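Local coordinates for protein Non-sulfated chondroitin lyase E66 (Autographa californica nucleopolyhedrovirus, PDB 3VSN) that acts as a chondroitin lyase of the virus envelope, is essential for oral infectivity and may digest the chondroitin sulfate barrier of the host midgut, at residues Gln32-Glu35 with Arg36-Lys39; Phe78-Val81 with Cys82-Ile86; Ala164-Leu167 with Thr168-Trp171; Val197-Thr200 with Tyr201-Met204. All blocks are in the same frame, centred on the assembly; numbering follows the deposited sequence.

Contact 1: Gln32-Glu35 with Arg36-Lys39; sequences QNFE and RWFK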
loop_
_atom_site.group_PDB
_atom_site.type_symbol
_atom_site.label_atom_id
_atom_site.label_comp_id
_atom_site.label_asym_id
_atom_site.label_seq_id
_atom_site.Cartn_x
_atom_site.Cartn_y
_atom_site.Cartn_z
ATOM N N GLN A 32 -4.271 35.962 6.296
ATOM C CA GLN A 32 -2.876 36.031 6.726
ATOM C C GLN A 32 -2.453 34.787 7.517
ATOM O O GLN A 32 -1.341 34.288 7.339
ATOM C CB GLN A 32 -2.608 37.321 7.504
ATOM C CG GLN A 32 -2.656 38.559 6.619
ATOM C CD GLN A 32 -2.557 39.865 7.385
ATOM O OE1 GLN A 32 -2.723 39.907 8.606
ATOM N NE2 GLN A 32 -2.293 40.946 6.662
ATOM N N ASN A 33 -3.350 34.285 8.364
ATOM C CA ASN A 33 -3.105 33.050 9.111
ATOM C C ASN A 33 -2.982 31.823 8.202
ATOM O O ASN A 33 -2.127 30.965 8.432
ATOM C CB ASN A 33 -4.197 32.816 10.161
ATOM C CG ASN A 33 -4.172 33.845 11.285
ATOM O OD1 ASN A 33 -3.168 34.524 11.517
ATOM N ND2 ASN A 33 -5.288 33.956 11.994
ATOM N N PHE A 34 -3.834 31.738 7.179
ATOM C CA PHE A 34 -3.750 30.629 6.224
ATOM C C PHE A 34 -2.451 30.674 5.430
ATOM O O PHE A 34 -1.792 29.648 5.258
ATOM C CB PHE A 34 -4.942 30.580 5.261
ATOM C CG PHE A 34 -4.784 29.543 4.179
ATOM C CD1 PHE A 34 -4.858 28.185 4.487
ATOM C CD2 PHE A 34 -4.511 29.916 2.864
ATOM C CE1 PHE A 34 -4.687 27.222 3.508
ATOM C CE2 PHE A 34 -4.345 28.955 1.877
ATOM C CZ PHE A 34 -4.433 27.605 2.201
ATOM N N GLU A 35 -2.088 31.862 4.949
ATOM C CA GLU A 35 -0.852 32.028 4.190
ATOM C C GLU A 35 0.378 31.683 5.028
ATOM O O GLU A 35 1.327 31.089 4.518
ATOM C CB GLU A 35 -0.753 33.434 3.591
ATOM C CG GLU A 35 -1.693 33.642 2.409
ATOM C CD GLU A 35 -1.632 35.042 1.823
ATOM O OE1 GLU A 35 -0.830 35.869 2.311
ATOM O OE2 GLU A 35 -2.395 35.313 0.868
ATOM N N ARG A 36 0.338 32.027 6.315
ATOM C CA ARG A 36 1.404 31.670 7.254
ATOM C C ARG A 36 1.501 30.151 7.441
ATOM O O ARG A 36 2.593 29.576 7.384
ATOM C CB ARG A 36 1.180 32.357 8.610
ATOM C CG ARG A 36 2.330 32.186 9.593
ATOM C CD ARG A 36 2.175 33.079 10.819
ATOM N NE ARG A 36 2.277 34.499 10.479
ATOM C CZ ARG A 36 1.253 35.351 10.476
ATOM N NH1 ARG A 36 0.033 34.944 10.809
ATOM N NH2 ARG A 36 1.455 36.616 10.140
ATOM N N TRP A 37 0.351 29.518 7.662
ATOM C CA TRP A 37 0.272 28.068 7.823
ATOM C C TRP A 37 0.752 27.357 6.580
ATOM O O TRP A 37 1.485 26.367 6.671
ATOM C CB TRP A 37 -1.150 27.669 8.201
ATOM C CG TRP A 37 -1.415 26.182 8.220
ATOM C CD1 TRP A 37 -1.306 25.308 9.302
ATOM C CD2 TRP A 37 -1.868 25.348 7.099
ATOM N NE1 TRP A 37 -1.643 24.027 8.930
ATOM C CE2 TRP A 37 -1.988 23.982 7.625
ATOM C CE3 TRP A 37 -2.170 25.586 5.761
ATOM C CZ2 TRP A 37 -2.392 22.922 6.827
ATOM C CZ3 TRP A 37 -2.578 24.506 4.966
ATOM C CH2 TRP A 37 -2.687 23.207 5.490
ATOM N N PHE A 38 0.369 27.875 5.412
ATOM C CA PHE A 38 0.769 27.307 4.120
ATOM C C PHE A 38 2.291 27.294 3.967
ATOM O O PHE A 38 2.880 26.268 3.614
ATOM C CB PHE A 38 0.111 28.085 2.967
ATOM C CG PHE A 38 0.390 27.518 1.599
ATOM C CD1 PHE A 38 1.585 27.799 0.939
ATOM C CD2 PHE A 38 -0.555 26.723 0.955
ATOM C CE1 PHE A 38 1.840 27.287 -0.325
ATOM C CE2 PHE A 38 -0.304 26.206 -0.309
ATOM C CZ PHE A 38 0.894 26.488 -0.949
ATOM N N LYS A 39 2.919 28.437 4.241
ATOM C CA LYS A 39 4.371 28.570 4.149
ATOM C C LYS A 39 5.098 27.730 5.195
ATOM O O LYS A 39 6.141 27.143 4.900
ATOM C CB LYS A 39 4.781 30.036 4.263
ATOM C CG LYS A 39 4.345 30.881 3.071
ATOM C CD LYS A 39 4.410 32.365 3.392
ATOM C CE LYS A 39 5.843 32.857 3.477
ATOM N NZ LYS A 39 5.884 34.251 4.009
HETATM O O HOH W 1 -1.110 38.476 10.700
#
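F34 and F38 sit one turn apart on helix 29-48, joined by the backbone bond from F38 N to F34 O (2.8 Å), one of four successive i to i+4 bonds that carry the helix from Q32 to K39. The aromatic side chains share one flank. F34 takes its ring off with CG opposite the backbone N (chi1 173°), as does W37; their planes are 27° apart and slid so far that the rings barely overlap. The touch comes at the margin, F34 CE1 lying 3.7 Å from W37 CZ3. F38 reaches the same phenyl ring more loosely, its CD2 4.2 Å from F34 CZ. Farther along, W37 meets the ring of Y267 and F34 that of Y268, and F38 packs on M149 of helix 138-154.

Another flank is polar. R36 bends at its third torsion (chi3 -66°) and doubles back toward the helix start, bringing NH1 to 3.3 Å from N33 OD1 at the guanidinium edge. A water in the plane of that group accepts from R36 NH2 and donates to Q32 OE1 at 3.0 Å. E35 points inward, its carboxylate held by N156 and by the hydroxyls of Y161 and Y201. The chemistry thus divides the helix: aromatic carbon and a buried, several-fold bonded carboxylate face the protein, while the arginine and glutamine, linked through water, face solvent.

Contact 2: Phe78-Val81 with Cys82-Ile86; sequences FGTV and CHTLI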
loop_
_atom_site.group_PDB
_atom_site.type_symbol
_atom_site.label_atom_id
_atom_site.label_comp_id
_atom_site.label_asym_id
_atom_site.label_seq_id
_atom_site.Cartn_x
_atom_site.Cartn_y
_atom_site.Cartn_z
ATOM N N PHE A 78 3.418 21.476 -20.797
ATOM C CA PHE A 78 2.783 22.497 -19.957
ATOM C C PHE A 78 2.642 22.000 -18.516
ATOM O O PHE A 78 2.885 22.750 -17.567
ATOM C CB PHE A 78 1.423 22.924 -20.527
ATOM C CG PHE A 78 0.711 23.961 -19.696
ATOM C CD1 PHE A 78 1.192 25.268 -19.619
ATOM C CD2 PHE A 78 -0.441 23.635 -18.993
ATOM C CE1 PHE A 78 0.537 26.221 -18.852
ATOM C CE2 PHE A 78 -1.100 24.584 -18.226
ATOM C CZ PHE A 78 -0.610 25.878 -18.154
ATOM N N GLY A 79 2.257 20.733 -18.366
ATOM C CA GLY A 79 2.245 20.066 -17.064
ATOM C C GLY A 79 3.601 20.112 -16.383
ATOM O O GLY A 79 3.692 20.368 -15.180
ATOM N N THR A 80 4.655 19.883 -17.161
ATOM C CA THR A 80 6.020 19.941 -16.649
ATOM C C THR A 80 6.409 21.356 -16.209
ATOM O O THR A 80 7.026 21.521 -15.156
ATOM C CB THR A 80 7.033 19.371 -17.662
ATOM O OG1 THR A 80 6.644 18.038 -18.010
ATOM C CG2 THR A 80 8.438 19.334 -17.069
ATOM N N VAL A 81 6.037 22.363 -17.004
ATOM C CA VAL A 81 6.233 23.769 -16.622
ATOM C C VAL A 81 5.539 24.053 -15.286
ATOM O O VAL A 81 6.145 24.611 -14.369
ATOM C CB VAL A 81 5.709 24.748 -17.700
ATOM C CG1 VAL A 81 5.665 26.175 -17.167
ATOM C CG2 VAL A 81 6.570 24.683 -18.952
ATOM N N CYS A 82 4.273 23.656 -15.194
ATOM C CA CYS A 82 3.479 23.821 -13.977
ATOM C C CYS A 82 4.133 23.184 -12.744
ATOM O O CYS A 82 4.312 23.853 -11.721
ATOM C CB CYS A 82 2.065 23.281 -14.192
ATOM S SG CYS A 82 1.024 24.339 -15.225
ATOM N N HIS A 83 4.501 21.905 -12.847
ATOM C CA HIS A 83 5.158 21.202 -11.736
ATOM C C HIS A 83 6.487 21.797 -11.362
ATOM O O HIS A 83 6.817 21.891 -10.183
ATOM C CB HIS A 83 5.326 19.715 -12.044
ATOM C CG HIS A 83 4.041 18.927 -11.980
ATOM N ND1 HIS A 83 3.236 18.939 -10.902
ATOM C CD2 HIS A 83 3.451 18.067 -12.904
ATOM C CE1 HIS A 83 2.180 18.138 -11.124
ATOM N NE2 HIS A 83 2.312 17.606 -12.351
ATOM N N THR A 84 7.261 22.204 -12.364
ATOM C CA THR A 84 8.578 22.789 -12.136
ATOM C C THR A 84 8.484 24.140 -11.413
ATOM O O THR A 84 9.292 24.423 -10.524
ATOM C CB THR A 84 9.374 22.892 -13.456
ATOM O OG1 THR A 84 9.405 21.604 -14.085
ATOM C CG2 THR A 84 10.798 23.351 -13.209
ATOM N N LEU A 85 7.491 24.954 -11.780
ATOM C CA LEU A 85 7.219 26.211 -11.075
ATOM C C LEU A 85 6.869 25.981 -9.604
ATOM O O LEU A 85 7.379 26.680 -8.725
ATOM C CB LEU A 85 6.096 27.001 -11.761
ATOM C CG LEU A 85 6.436 27.789 -13.029
ATOM C CD1 LEU A 85 5.165 28.356 -13.638
ATOM C CD2 LEU A 85 7.438 28.898 -12.737
ATOM N N ILE A 86 5.999 25.005 -9.347
ATOM C CA ILE A 86 5.639 24.638 -7.973
ATOM C C ILE A 86 6.878 24.158 -7.211
ATOM O O ILE A 86 7.100 24.562 -6.069
ATOM C CB ILE A 86 4.497 23.595 -7.927
ATOM C CG1 ILE A 86 3.195 24.211 -8.461
ATOM C CG2 ILE A 86 4.297 23.068 -6.505
ATOM C CD1 ILE A 86 2.127 23.199 -8.829
#
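C82 lays its sulfur over one face of the F78 ring, a cysteine sulfur-aromatic contact between residues i and i+4 of helix 75-93, in the alpha/alpha toroid of this polysaccharide lyase. SG lies 3.9 Å from the centroid of the F78 ring and 21° off the ring normal, displaced toward the rim, so that CE2 and CZ are its nearest ring carbons. Two torsions make the meeting possible: F78 swings CG opposite its own N (chi1 179°), and C82 turns SG back toward the preceding turn (chi1 -74°). The phenyl ring is also stacked with F140 and met edge-to-face by W131, while the sulfur side packs on T143 and V147 of helix 138-154.

H83 comes next. Its imidazole leans back along the helix until CD2 is 3.2 Å from G79 O, the carbonyl that also accepts the H83 N-H; the side chain is about 12 Å from that of the active-site residue N191.

The T84 side chain packs on F66 and P56. T80 O takes two bonds from this residue, and they arrive from opposite faces of its carbonyl plane: T84 N at 2.9 Å, and T84 OG1, well above the plane, at 2.6 Å.

L85 then runs alongside V81, both pointing the same way. This pair packs on V65 of strand 65-66, and L85 goes on to L109 and I116 of helix 103-119. Between the two side chains the approach is from methyl to methyl, L85 CD1 lying 4.2 Å from V81 CG1.

Contact 3: Ala164-Leu167 with Thr168-Trp171; sequences AASL and TRYW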
loop_
_atom_site.group_PDB
_atom_site.type_symbol
_atom_site.label_atom_id
_atom_site.label_comp_id
_atom_site.label_asym_id
_atom_site.label_seq_id
_atom_site.Cartn_x
_atom_site.Cartn_y
_atom_site.Cartn_z
ATOM N N ALA A 164 0.361 38.952 -8.043
ATOM C CA ALA A 164 0.092 37.512 -8.049
ATOM C C ALA A 164 -1.328 37.218 -7.567
ATOM O O ALA A 164 -2.044 36.424 -8.179
ATOM C CB ALA A 164 1.121 36.761 -7.210
ATOM N N ALA A 165 -1.733 37.880 -6.484
ATOM C CA ALA A 165 -3.088 37.737 -5.950
ATOM C C ALA A 165 -4.156 38.184 -6.948
ATOM O O ALA A 165 -5.186 37.527 -7.086
ATOM C CB ALA A 165 -3.235 38.494 -4.637
ATOM N N SER A 166 -3.905 39.296 -7.639
ATOM C CA SER A 166 -4.856 39.823 -8.625
ATOM C C SER A 166 -4.998 38.902 -9.835
ATOM O O SER A 166 -6.106 38.681 -10.332
ATOM C CB SER A 166 -4.456 41.235 -9.064
ATOM O OG SER A 166 -4.529 42.128 -7.964
ATOM N N LEU A 167 -3.874 38.366 -10.304
ATOM C CA LEU A 167 -3.884 37.387 -11.388
ATOM C C LEU A 167 -4.629 36.121 -10.970
ATOM O O LEU A 167 -5.399 35.571 -11.752
ATOM C CB LEU A 167 -2.461 37.053 -11.844
ATOM C CG LEU A 167 -1.674 38.145 -12.579
ATOM C CD1 LEU A 167 -0.250 37.683 -12.851
ATOM C CD2 LEU A 167 -2.367 38.568 -13.869
ATOM N N THR A 168 -4.406 35.677 -9.731
ATOM C CA THR A 168 -5.116 34.518 -9.180
ATOM C C THR A 168 -6.632 34.759 -9.126
ATOM O O THR A 168 -7.406 33.946 -9.631
ATOM C CB THR A 168 -4.556 34.119 -7.795
ATOM O OG1 THR A 168 -3.188 33.719 -7.941
ATOM C CG2 THR A 168 -5.349 32.957 -7.189
ATOM N N ARG A 169 -7.042 35.882 -8.538
ATOM C CA ARG A 169 -8.463 36.244 -8.457
ATOM C C ARG A 169 -9.116 36.266 -9.837
ATOM O O ARG A 169 -10.201 35.714 -10.022
ATOM C CB ARG A 169 -8.653 37.597 -7.758
ATOM C CG ARG A 169 -8.504 37.548 -6.244
ATOM C CD ARG A 169 -8.903 38.867 -5.596
ATOM N NE ARG A 169 -7.917 39.912 -5.857
ATOM C CZ ARG A 169 -6.943 40.264 -5.019
ATOM N NH1 ARG A 169 -6.100 41.218 -5.368
ATOM N NH2 ARG A 169 -6.811 39.673 -3.833
ATOM N N TYR A 170 -8.450 36.885 -10.809
ATOM C CA TYR A 170 -9.025 36.976 -12.144
ATOM C C TYR A 170 -9.034 35.649 -12.903
ATOM O O TYR A 170 -10.079 35.217 -13.379
ATOM C CB TYR A 170 -8.355 38.056 -12.999
ATOM C CG TYR A 170 -9.061 38.208 -14.329
ATOM C CD1 TYR A 170 -8.607 37.538 -15.466
ATOM C CD2 TYR A 170 -10.213 38.986 -14.436
ATOM C CE1 TYR A 170 -9.267 37.659 -16.679
ATOM C CE2 TYR A 170 -10.881 39.112 -15.643
ATOM C CZ TYR A 170 -10.407 38.450 -16.756
ATOM O OH TYR A 170 -11.073 38.578 -17.950
ATOM N N TRP A 171 -7.870 35.021 -13.032
ATOM C CA TRP A 171 -7.742 33.848 -13.895
ATOM C C TRP A 171 -8.382 32.602 -13.348
ATOM O O TRP A 171 -8.915 31.791 -14.113
ATOM C CB TRP A 171 -6.294 33.625 -14.316
ATOM C CG TRP A 171 -5.861 34.672 -15.312
ATOM C CD1 TRP A 171 -5.054 35.786 -15.085
ATOM C CD2 TRP A 171 -6.255 34.766 -16.724
ATOM N NE1 TRP A 171 -4.909 36.528 -16.230
ATOM C CE2 TRP A 171 -5.604 35.972 -17.252
ATOM C CE3 TRP A 171 -7.047 33.995 -17.576
ATOM C CZ2 TRP A 171 -5.752 36.368 -18.576
ATOM C CZ3 TRP A 171 -7.188 34.405 -18.908
ATOM C CH2 TRP A 171 -6.554 35.563 -19.395
HETATM O O HOH W 2 -7.768 41.866 -7.746
#
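R169 and S166 meet because the arginine leaves the backbone with CG opposite its carbonyl carbon (chi1 -77°) and then bends at chi3 (-72°), folding back over the preceding turn, while the serine hydroxyl turns toward the helix start. This is an i to i+3 pairing on the outer side of helix 161-175, in the alpha-helical domain related to polysaccharide lyase family 8. The guanidinium lies flat above A165 O, which is centred beneath it 3.8 Å from its plane. From there R169 NH1 gives S166 OG a weak, bent hydrogen bond of 3.2 Å, and a water at the guanidinium edge accepts from R169 NE at 2.7 Å. Each group has a firmer partner beyond this turn: S166 OG bonds to D162 O, and R169 NH2 to L205 O at the end of helix 189-205. The arginine therefore ties two helices together as well as covering its own.

On the side of the helix that packs on helix 103-119, L167 and W171 run side by side in the same direction. L167 CD2 touches the pyrrole part of the indole, 4.0 Å from W171 NE1, and both side chains rest on C117. L167 O lies at the edge of the indole, near its plane.

T168 faces helix 138-154, packing on F148 and bonding through OG1 to T152. That same hydroxyl also returns to its own helix: A164 O receives T168 N on one face of its carbonyl plane and, on the other, T168 OG1 at 2.9 Å.

Contact 4: Val197-Thr200 with Tyr201-Met204; sequences VPYT and YSQM. Unlike the reference sequence in segment 201-204: M204 (reference Ile).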
loop_
_atom_site.group_PDB
_atom_site.type_symbol
_atom_site.label_atom_id
_atom_site.label_comp_id
_atom_site.label_asym_id
_atom_site.label_seq_id
_atom_site.Cartn_x
_atom_site.Cartn_y
_atom_site.Cartn_z
ATOM N N VAL A 197 -8.867 23.079 -3.141
ATOM C CA VAL A 197 -7.823 23.747 -2.361
ATOM C C VAL A 197 -7.462 25.141 -2.918
ATOM O O VAL A 197 -7.565 26.131 -2.186
ATOM C CB VAL A 197 -6.567 22.856 -2.173
ATOM C CG1 VAL A 197 -5.477 23.608 -1.424
ATOM C CG2 VAL A 197 -6.924 21.570 -1.436
ATOM N N PRO A 198 -7.038 25.229 -4.201
ATOM C CA PRO A 198 -6.798 26.568 -4.750
ATOM C C PRO A 198 -8.077 27.385 -4.937
ATOM O O PRO A 198 -8.028 28.615 -4.843
ATOM C CB PRO A 198 -6.129 26.292 -6.103
ATOM C CG PRO A 198 -6.503 24.890 -6.445
ATOM C CD PRO A 198 -6.579 24.177 -5.129
ATOM N N TYR A 199 -9.208 26.724 -5.191
ATOM C CA TYR A 199 -10.473 27.457 -5.281
ATOM C C TYR A 199 -10.800 28.177 -3.973
ATOM O O TYR A 199 -11.113 29.371 -3.987
ATOM C CB TYR A 199 -11.658 26.579 -5.706
ATOM C CG TYR A 199 -12.968 27.345 -5.635
ATOM C CD1 TYR A 199 -13.326 28.242 -6.642
ATOM C CD2 TYR A 199 -13.822 27.209 -4.539
ATOM C CE1 TYR A 199 -14.507 28.965 -6.570
ATOM C CE2 TYR A 199 -15.008 27.924 -4.460
ATOM C CZ TYR A 199 -15.345 28.797 -5.481
ATOM O OH TYR A 199 -16.515 29.510 -5.410
ATOM N N THR A 200 -10.739 27.451 -2.856
ATOM C CA THR A 200 -10.998 28.042 -1.542
ATOM C C THR A 200 -10.082 29.240 -1.286
ATOM O O THR A 200 -10.542 30.291 -0.825
ATOM C CB THR A 200 -10.855 27.006 -0.409
ATOM O OG1 THR A 200 -11.836 25.981 -0.581
ATOM C CG2 THR A 200 -11.060 27.652 0.957
ATOM N N TYR A 201 -8.796 29.081 -1.595
ATOM C CA TYR A 201 -7.842 30.176 -1.465
ATOM C C TYR A 201 -8.215 31.380 -2.341
ATOM O O TYR A 201 -8.129 32.524 -1.886
ATOM C CB TYR A 201 -6.408 29.712 -1.748
ATOM C CG TYR A 201 -5.389 30.831 -1.633
ATOM C CD1 TYR A 201 -5.199 31.508 -0.426
ATOM C CD2 TYR A 201 -4.629 31.220 -2.735
ATOM C CE1 TYR A 201 -4.274 32.539 -0.323
ATOM C CE2 TYR A 201 -3.704 32.246 -2.640
ATOM C CZ TYR A 201 -3.534 32.904 -1.440
ATOM O OH TYR A 201 -2.609 33.915 -1.360
ATOM N N SER A 202 -8.646 31.126 -3.576
ATOM C CA SER A 202 -9.060 32.214 -4.472
ATOM C C SER A 202 -10.242 32.999 -3.897
ATOM O O SER A 202 -10.297 34.223 -4.024
ATOM C CB SER A 202 -9.362 31.712 -5.891
ATOM O OG SER A 202 -10.579 30.989 -5.956
ATOM N N GLN A 203 -11.170 32.293 -3.251
ATOM C CA GLN A 203 -12.302 32.937 -2.580
ATOM C C GLN A 203 -11.878 33.752 -1.356
ATOM O O GLN A 203 -12.445 34.815 -1.082
ATOM C CB GLN A 203 -13.374 31.911 -2.206
ATOM C CG GLN A 203 -14.212 31.420 -3.377
ATOM C CD GLN A 203 -15.186 32.466 -3.893
ATOM O OE1 GLN A 203 -14.822 33.338 -4.684
ATOM N NE2 GLN A 203 -16.436 32.372 -3.459
ATOM N N MET A 204 -10.877 33.262 -0.628
ATOM C CA MET A 204 -10.320 34.002 0.503
ATOM C C MET A 204 -9.655 35.297 0.033
ATOM O O MET A 204 -9.776 36.336 0.690
ATOM C CB MET A 204 -9.325 33.141 1.278
ATOM C CG MET A 204 -9.952 31.933 1.957
ATOM S SD MET A 204 -8.706 30.877 2.714
ATOM C CE MET A 204 -8.366 31.793 4.213
#
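Q203 folds its aliphatic stem over the Y199 ring, and the two side chains run on together in the same direction. The bend is at chi2 (-72°), following a first torsion that sets CG opposite the carbonyl carbon; it lays Q203 CG over the ring face in a CH-pi contact, 4.0 Å from the centroid of the Y199 ring. The closest carbon beneath it is Y199 CZ, 3.5 Å from Q203 CG. Beyond the bend the amide plane stays within 24° of the ring plane. Y199 OH bonds to one carboxylate oxygen of E216 and Q203 NE2 to the other, while Q203 OE1 takes a bond from R206. With NE2 on E216 and OE1 on R206, the rotation of the amide is fixed from both ends.

S202 is the exception among the rotamers here. Its OG stands between the backbone N and the carbonyl carbon (chi1 73°), from where it donates to Y199 O at 2.6 Å. That carbonyl also accepts Q203 N, at 3.0 Å and nearly in line with the C=O bond.

All this lies on helix 189-205 of the alpha/alpha toroid, the helix that carries the active-site residue N191 near its start. It is kinked at P198, whose nitrogen has no hydrogen to give to the turn before; the side chain of P198 is about 11 Å from that of N191.

At M204, where the reference sequence has isoleucine, CG rests 3.3 Å from T200 O, and the side chain packs on L210 and I213 of helix 210-214.

Four helices carry the contacts, in chain order: 29-48, 75-93, 161-175 and 189-205, all within the alpha/alpha toroid, the helical domain related to polysaccharide lyase family 8. Contacts 1 and 4 alone touch directly: their centres are 13 Å apart, and they are joined through E35 and Y201, beside packing of F34 on Y201 and M204. Contacts 3 and 4 come within about 4 Å at their nearest atoms. Contact 2 touches none of the others, its centre 18 Å from that of contact 3 and 23 Å from that of contact 1. Helix 138-154 touches side chains from all four, so it is their common packing partner; helix 189-205 bears active-site N191.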